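PDB 7NED: urocanate hydratase from Paenibacillus sp. Soil724D2, which probably hydrates thiourocanate in bacterial ergothioneine catabolism, as a urocanase-family lyase that holds NAD+ and can bind urocanate. Local coordinates for residues L184-S189 and S235-E240. Numbering follows the deposited sequence.
With NAD (nicotinamide-adenine-dinucleotide), chain C.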
loop_
_atom_site.group_PDB
_atom_site.type_symbol
_atom_site.label_atom_id
_atom_site.label_comp_id
_atom_site.label_asym_id
_atom_site.label_seq_id
_atom_site.Cartn_x
_atom_site.Cartn_y
_atom_site.Cartn_z
ATOM N N LEU A 184 13.943 21.886 -29.307
ATOM C CA LEU A 184 13.406 21.050 -30.374
ATOM C C LEU A 184 12.675 19.850 -29.762
ATOM O O LEU A 184 13.279 19.066 -29.029
ATOM C CB LEU A 184 14.544 20.564 -31.271
ATOM C CG LEU A 184 14.167 19.692 -32.465
ATOM C CD1 LEU A 184 13.083 20.387 -33.323
ATOM C CD2 LEU A 184 15.420 19.325 -33.276
ATOM N N CYS A 185 11.392 19.690 -30.087
ATOM C CA CYS A 185 10.579 18.593 -29.556
ATOM C C CYS A 185 10.168 17.665 -30.686
ATOM O O CYS A 185 9.406 18.067 -31.578
ATOM C CB CYS A 185 9.345 19.140 -28.858
ATOM S SG CYS A 185 9.763 20.354 -27.582
ATOM N N VAL A 186 10.688 16.436 -30.664
ATOM C CA VAL A 186 10.342 15.426 -31.658
ATOM C C VAL A 186 9.065 14.731 -31.217
ATOM O O VAL A 186 8.974 14.242 -30.081
ATOM C CB VAL A 186 11.476 14.399 -31.833
ATOM C CG1 VAL A 186 11.140 13.422 -32.953
ATOM C CG2 VAL A 186 12.814 15.068 -32.066
ATOM N N GLU A 187 8.094 14.652 -32.126
ATOM C CA GLU A 187 6.800 14.053 -31.835
ATOM C C GLU A 187 6.324 13.288 -33.072
ATOM O O GLU A 187 6.424 13.799 -34.192
ATOM C CB GLU A 187 5.809 15.151 -31.401
ATOM C CG GLU A 187 4.350 14.785 -31.451
ATOM C CD GLU A 187 3.993 13.599 -30.534
ATOM O OE1 GLU A 187 4.199 13.658 -29.282
ATOM O OE2 GLU A 187 3.490 12.595 -31.077
ATOM N N VAL A 188 5.865 12.065 -32.906
ATOM C CA VAL A 188 5.458 11.282 -34.055
ATOM C C VAL A 188 4.126 11.635 -34.662
ATOM O O VAL A 188 3.939 11.425 -35.803
ATOM C CB VAL A 188 5.407 9.770 -33.782
ATOM C CG1 VAL A 188 6.775 9.176 -33.721
ATOM C CG2 VAL A 188 4.562 9.454 -32.577
ATOM N N SER A 189 3.221 12.168 -33.871
ATOM C CA SER A 189 1.862 12.455 -34.329
ATOM C C SER A 189 1.722 13.928 -34.710
ATOM O O SER A 189 1.857 14.806 -33.850
ATOM C CB SER A 189 0.862 12.082 -33.232
ATOM O OG SER A 189 -0.364 12.740 -33.393
ATOM N N SER A 235 13.438 7.782 -32.205
ATOM C CA SER A 235 14.457 6.766 -32.426
ATOM C C SER A 235 15.069 6.871 -33.817
ATOM O O SER A 235 16.043 6.168 -34.103
ATOM C CB SER A 235 13.887 5.348 -32.200
ATOM O OG SER A 235 12.762 5.135 -33.038
ATOM N N ASP A 236 14.521 7.723 -34.675
ATOM C CA ASP A 236 15.158 8.080 -35.937
ATOM C C ASP A 236 15.938 9.383 -35.836
ATOM O O ASP A 236 17.051 9.476 -36.366
ATOM C CB ASP A 236 14.107 8.223 -37.051
ATOM C CG ASP A 236 13.322 6.941 -37.282
ATOM O OD1 ASP A 236 12.148 7.019 -37.717
ATOM O OD2 ASP A 236 13.893 5.862 -37.055
ATOM N N ILE A 237 15.380 10.393 -35.158
ATOM C CA ILE A 237 15.994 11.724 -35.186
ATOM C C ILE A 237 17.234 11.747 -34.316
ATOM O O ILE A 237 18.265 12.319 -34.701
ATOM C CB ILE A 237 15.005 12.810 -34.733
ATOM C CG1 ILE A 237 13.804 12.942 -35.692
ATOM C CG2 ILE A 237 15.755 14.186 -34.535
ATOM C CD1 ILE A 237 14.179 13.312 -37.104
ATOM N N TYR A 238 17.156 11.154 -33.113
ATOM C CA TYR A 238 18.290 11.252 -32.198
ATOM C C TYR A 238 19.532 10.624 -32.803
ATOM O O TYR A 238 20.597 11.271 -32.778
ATOM C CB TYR A 238 17.982 10.633 -30.837
ATOM C CG TYR A 238 17.093 11.442 -29.910
ATOM C CD1 TYR A 238 17.289 11.390 -28.541
ATOM C CD2 TYR A 238 16.058 12.243 -30.402
ATOM C CE1 TYR A 238 16.483 12.090 -27.683
ATOM C CE2 TYR A 238 15.246 12.949 -29.549
ATOM C CZ TYR A 238 15.461 12.853 -28.178
ATOM O OH TYR A 238 14.646 13.545 -27.314
ATOM N N PRO A 239 19.477 9.425 -33.380
ATOM C CA PRO A 239 20.692 8.868 -33.995
ATOM C C PRO A 239 21.176 9.695 -35.160
ATOM O O PRO A 239 22.389 9.752 -35.402
ATOM C CB PRO A 239 20.256 7.472 -34.460
ATOM C CG PRO A 239 19.052 7.143 -33.617
ATOM C CD PRO A 239 18.359 8.455 -33.386
ATOM N N GLU A 240 20.255 10.333 -35.887
ATOM C CA GLU A 240 20.653 11.193 -36.999
ATOM C C GLU A 240 21.440 12.409 -36.509
ATOM O O GLU A 240 22.415 12.822 -37.143
ATOM C CB GLU A 240 19.417 11.604 -37.794
ATOM C CG GLU A 240 19.669 12.650 -38.854
ATOM C CD GLU A 240 20.452 12.111 -40.037
ATOM O OE1 GLU A 240 20.696 12.897 -40.974
ATOM O OE2 GLU A 240 20.814 10.909 -40.035
HETATM P PA NAD C . 1.231 10.775 -23.606
HETATM O O1A NAD C . 1.178 9.301 -24.001
HETATM O O2A NAD C . 0.089 11.708 -23.588
HETATM O O5B NAD C . 2.184 11.428 -24.846
HETATM C C5B NAD C . 3.262 10.658 -25.201
HETATM C C4B NAD C . 3.772 11.325 -26.561
HETATM O O4B NAD C . 4.866 10.651 -27.116
HETATM C C3B NAD C . 2.557 11.147 -27.527
HETATM O O3B NAD C . 2.254 12.341 -28.120
HETATM C C2B NAD C . 3.105 10.125 -28.570
HETATM O O2B NAD C . 2.695 10.394 -29.862
HETATM C C1B NAD C . 4.584 10.497 -28.521
HETATM N N9A NAD C . 5.494 9.431 -28.942
HETATM C C8A NAD C . 5.420 8.061 -28.715
HETATM N N7A NAD C . 6.417 7.395 -29.243
HETATM C C5A NAD C . 7.213 8.369 -29.831
HETATM C C6A NAD C . 8.418 8.305 -30.565
HETATM N N6A NAD C . 9.045 7.129 -30.792
HETATM N N1A NAD C . 8.987 9.450 -31.036
HETATM C C2A NAD C . 8.298 10.594 -30.802
HETATM N N3A NAD C . 7.155 10.807 -30.130
HETATM C C4A NAD C . 6.633 9.655 -29.657
HETATM O O3 NAD C . 2.179 10.661 -22.364
HETATM P PN NAD C . 2.353 11.902 -21.378
HETATM O O1N NAD C . 1.303 12.227 -20.357
HETATM O O2N NAD C . 3.050 13.000 -22.154
HETATM O O5D NAD C . 3.629 11.401 -20.334
HETATM C C5D NAD C . 4.827 11.027 -21.036
HETATM C C4D NAD C . 5.806 10.459 -20.045
HETATM O O4D NAD C . 5.938 11.299 -18.914
HETATM C C3D NAD C . 5.046 9.141 -19.498
HETATM O O3D NAD C . 5.945 8.045 -19.372
HETATM C C2D NAD C . 4.549 9.563 -18.067
HETATM O O2D NAD C . 4.577 8.583 -17.113
HETATM C C1D NAD C . 5.849 10.397 -17.837
HETATM N N1N NAD C . 5.968 11.149 -16.580
HETATM C C2N NAD C . 6.147 10.295 -15.510
HETATM C C3N NAD C . 6.352 10.787 -14.231
HETATM C C7N NAD C . 6.475 9.750 -13.106
HETATM O O7N NAD C . 7.078 9.946 -12.051
HETATM N N7N NAD C . 5.802 8.551 -13.275
HETATM C C4N NAD C . 6.393 12.181 -14.091
HETATM C C5N NAD C . 6.225 13.004 -15.204
HETATM C C6N NAD C . 6.027 12.468 -16.488
#
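Val186, on the parallel strand 182-187, meets Ile237 and Tyr238 of helix 234-243 through apolar groups alone. Both of its methyls engage: CG1 lies 3.9 Å from Ile237 CG1, and CG2 lies 3.9 Å from Ile237 CG2. With CG1 anti to the backbone N (chi1 -175°), the valine fork straddles the isoleucine branch point, one prong on each of its arms. The same CG2 reaches Tyr238 CE2 at 4.1 Å, arriving at the ring edge near its plane rather than over a face. The ring runs on, touching Leu161 and Ala163 of strand 159-163, and its OH is hydrogen-bonded to the carbonyl of Thr252.

At the strand end the interactions turn polar and are made with NAD. Glu187 grips the adenosine ribose with both carboxylate oxygens, NAD O3B donating to OE1 at 2.6 Å and NAD O2B to OE2, also at 2.6 Å. OE2 additionally accepts Ser189 N at 2.8 Å on its anti lone pair (N-H...O 165°), while OE1 takes Leu165 N; these two backbone donors help fix the carboxylate's rotation. A glutamine here would probably leave one ribose hydroxyl without its acceptor and set an amide N-H against a backbone donor. Val188 covers one face of the adenine with both methyls, CG1 being 3.5 Å from NAD N1A; its backbone N stands 3.3 Å from NAD N3A but above the ring plane.

An acidic residue at the end of the second strand, accepting both ribose hydroxyls, is the classic Rossmann arrangement; a 2'-phosphate would probably be repelled here, consistent with NAD+ as cofactor.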